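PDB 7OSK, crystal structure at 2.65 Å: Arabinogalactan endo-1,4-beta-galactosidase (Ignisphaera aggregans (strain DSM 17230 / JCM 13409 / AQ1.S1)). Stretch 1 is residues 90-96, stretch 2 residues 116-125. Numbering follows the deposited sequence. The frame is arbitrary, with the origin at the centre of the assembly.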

# COMPACT_ATOMS: atom_id res chain seq x y z
N TRP A 90 -9.06 7.25 2.73
CA TRP A 90 -8.65 5.88 3.04
C TRP A 90 -7.23 5.82 3.57
O TRP A 90 -6.38 6.63 3.21
CB TRP A 90 -8.78 4.99 1.81
CG TRP A 90 -10.15 4.44 1.60
CD1 TRP A 90 -11.24 5.10 1.12
CD2 TRP A 90 -10.58 3.09 1.84
NE1 TRP A 90 -12.32 4.26 1.06
CE2 TRP A 90 -11.94 3.02 1.50
CE3 TRP A 90 -9.94 1.95 2.32
CZ2 TRP A 90 -12.68 1.84 1.62
CZ3 TRP A 90 -10.67 0.78 2.44
CH2 TRP A 90 -12.03 0.74 2.09
N ILE A 91 -6.98 4.83 4.43
CA ILE A 91 -5.67 4.60 5.01
C ILE A 91 -5.24 3.16 4.75
O ILE A 91 -5.99 2.22 5.02
CB ILE A 91 -5.66 4.86 6.53
CG1 ILE A 91 -6.14 6.29 6.84
CG2 ILE A 91 -4.27 4.63 7.12
CD1 ILE A 91 -5.25 7.39 6.28
N ARG A 92 -4.03 2.99 4.22
CA ARG A 92 -3.47 1.67 3.98
C ARG A 92 -2.29 1.42 4.91
O ARG A 92 -1.39 2.25 5.03
CB ARG A 92 -3.03 1.53 2.52
CG ARG A 92 -2.43 0.18 2.16
CD ARG A 92 -2.14 0.10 0.67
NE ARG A 92 -1.58 -1.20 0.27
CZ ARG A 92 -0.29 -1.46 0.14
NH1 ARG A 92 0.62 -0.51 0.36
NH2 ARG A 92 0.11 -2.67 -0.23
N LEU A 93 -2.31 0.27 5.58
CA LEU A 93 -1.27 -0.09 6.54
C LEU A 93 -0.80 -1.52 6.31
O LEU A 93 -1.61 -2.44 6.21
CB LEU A 93 -1.78 0.06 7.98
CG LEU A 93 -2.20 1.45 8.43
CD1 LEU A 93 -2.89 1.37 9.78
CD2 LEU A 93 -1.00 2.39 8.50
N ARG A 94 0.52 -1.70 6.24
CA ARG A 94 1.10 -3.03 6.17
C ARG A 94 1.28 -3.57 7.59
O ARG A 94 1.44 -2.80 8.53
CB ARG A 94 2.44 -3.02 5.43
CG ARG A 94 3.49 -2.12 6.04
CD ARG A 94 4.83 -2.27 5.33
NE ARG A 94 5.82 -1.31 5.81
CZ ARG A 94 5.94 -0.06 5.36
NH1 ARG A 94 5.13 0.39 4.41
NH2 ARG A 94 6.87 0.74 5.86
N VAL A 95 1.26 -4.89 7.72
CA VAL A 95 1.44 -5.54 9.02
C VAL A 95 2.41 -6.71 8.90
O VAL A 95 2.15 -7.68 8.19
CB VAL A 95 0.08 -6.05 9.59
CG1 VAL A 95 0.29 -6.82 10.88
CG2 VAL A 95 -0.87 -4.88 9.81
N TRP A 96 3.52 -6.60 9.62
CA TRP A 96 4.49 -7.69 9.72
C TRP A 96 4.22 -8.47 11.00
O TRP A 96 3.81 -7.90 12.01
CB TRP A 96 5.92 -7.14 9.71
CG TRP A 96 6.32 -6.51 8.40
CD1 TRP A 96 6.01 -6.95 7.15
CD2 TRP A 96 7.08 -5.31 8.23
NE1 TRP A 96 6.54 -6.10 6.21
CE2 TRP A 96 7.20 -5.09 6.84
CE3 TRP A 96 7.67 -4.40 9.11
CZ2 TRP A 96 7.89 -4.00 6.32
CZ3 TRP A 96 8.36 -3.32 8.58
CH2 TRP A 96 8.46 -3.12 7.20
N ARG A 116 1.06 -1.86 17.02
CA ARG A 116 1.30 -0.48 16.61
C ARG A 116 0.44 -0.07 15.42
O ARG A 116 -0.03 1.06 15.35
CB ARG A 116 2.78 -0.26 16.27
CG ARG A 116 3.05 1.00 15.46
CD ARG A 116 4.48 1.52 15.63
NE ARG A 116 5.48 0.46 15.72
CZ ARG A 116 6.19 0.17 16.81
NH1 ARG A 116 6.04 0.86 17.94
NH2 ARG A 116 7.07 -0.83 16.77
N MET A 117 0.23 -1.00 14.49
CA MET A 117 -0.57 -0.72 13.31
C MET A 117 -2.05 -0.62 13.64
O MET A 117 -2.77 0.17 13.05
CB MET A 117 -0.34 -1.80 12.25
CG MET A 117 1.03 -1.75 11.60
SD MET A 117 1.31 -0.24 10.66
CE MET A 117 2.21 0.75 11.86
N THR A 118 -2.50 -1.43 14.59
CA THR A 118 -3.90 -1.46 14.97
C THR A 118 -4.30 -0.17 15.69
O THR A 118 -5.43 0.30 15.55
CB THR A 118 -4.22 -2.67 15.87
OG1 THR A 118 -3.97 -3.88 15.14
CG2 THR A 118 -5.68 -2.66 16.32
N ASP A 119 -3.38 0.39 16.47
CA ASP A 119 -3.67 1.61 17.22
C ASP A 119 -3.90 2.78 16.28
O ASP A 119 -4.72 3.65 16.56
CB ASP A 119 -2.53 1.94 18.18
CG ASP A 119 -2.73 3.27 18.89
OD1 ASP A 119 -3.52 3.31 19.86
OD2 ASP A 119 -2.12 4.27 18.46
N PHE A 120 -3.18 2.80 15.16
CA PHE A 120 -3.34 3.87 14.19
C PHE A 120 -4.61 3.68 13.38
O PHE A 120 -5.36 4.63 13.14
CB PHE A 120 -2.13 3.93 13.26
CG PHE A 120 -2.09 5.16 12.40
CD1 PHE A 120 -1.68 6.38 12.93
CD2 PHE A 120 -2.45 5.11 11.07
CE1 PHE A 120 -1.65 7.51 12.15
CE2 PHE A 120 -2.42 6.24 10.28
CZ PHE A 120 -2.01 7.44 10.82
N ALA A 121 -4.86 2.44 12.97
CA ALA A 121 -6.05 2.11 12.20
C ALA A 121 -7.31 2.40 13.01
O ALA A 121 -8.34 2.77 12.45
CB ALA A 121 -6.01 0.65 11.77
N ALA A 122 -7.22 2.22 14.32
CA ALA A 122 -8.34 2.49 15.21
C ALA A 122 -8.66 3.97 15.23
O ALA A 122 -9.83 4.37 15.15
CB ALA A 122 -8.02 2.00 16.62
N LYS A 123 -7.62 4.80 15.32
CA LYS A 123 -7.79 6.24 15.35
C LYS A 123 -8.28 6.76 14.00
O LYS A 123 -9.06 7.71 13.94
CB LYS A 123 -6.47 6.92 15.73
CG LYS A 123 -6.04 6.65 17.16
CD LYS A 123 -4.64 7.17 17.43
CE LYS A 123 -4.16 6.77 18.82
NZ LYS A 123 -2.74 7.17 19.05
N ALA A 124 -7.82 6.13 12.92
CA ALA A 124 -8.22 6.51 11.57
C ALA A 124 -9.69 6.20 11.34
O ALA A 124 -10.44 7.05 10.83
CB ALA A 124 -7.36 5.79 10.55
N LYS A 125 -10.11 4.99 11.70
CA LYS A 125 -11.50 4.59 11.52
C LYS A 125 -12.41 5.42 12.41
O LYS A 125 -13.58 5.62 12.11
CB LYS A 125 -11.67 3.09 11.81
CG LYS A 125 -12.86 2.46 11.09
CD LYS A 125 -13.02 0.98 11.42
CE LYS A 125 -13.52 0.77 12.84
NZ LYS A 125 -13.69 -0.67 13.18

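The strand that runs through stretch 1 packs against stretch 2, which is part of a longer helix. The two axes run nearly antiparallel, at 165° between their N-to-C directions, and come within 9.0 Å of each other. Because the directions oppose, the start of the strand meets the far end of the helical stretch: Ile91 CA lies 7.3 Å from Ala124 CA, and Val95 CA lies 6.8 Å from Met117 CA. No hydrogen bond crosses the contact. Within the helix, bonds such as Ala121 N to Met117 O (3.1 Å) and Ala124 N to Phe120 O (2.9 Å) are internal; across the contact, the side chains meet through apolar packing.

Strand alternation turns Ile91 and Leu93 toward the helix and Arg94 away, though the backbone O of Arg94 still touches Met117; the Arg94 guanidinium finds hydrogen bonds elsewhere in the structure. Leu93 is the centre of the contact. Its CD1 lies 3.8 Å from Ala121 CB and 4.0 Å from Phe120 CD2, and it also reaches the backbone, 3.5 Å from Met117 O; a single methyl at the end of the chain touches three neighbours. Ile91 continues the packing, with CG1 3.9 Å from Ala124 CB and CG2 4.0 Å from Phe120 CE2. Both aliphatic residues therefore meet the Phe120 ring at its edge, near its plane.

The small side chains of Ala121 and Ala124 let the strand's larger residues approach the helix closely. At the other end, the unbranched side chain of Met117 points toward the strand and lies across its direction: its SD is 4.1 Å from Leu93 CB, its CB 4.0 Å from Val95 CG2, and its CG 3.3 Å from Arg94 O. Polar groups suit the helix's outer surface, where exposed Lys123 and Asp119, one turn apart, form a salt bridge (NZ to OD2, 3.0 Å).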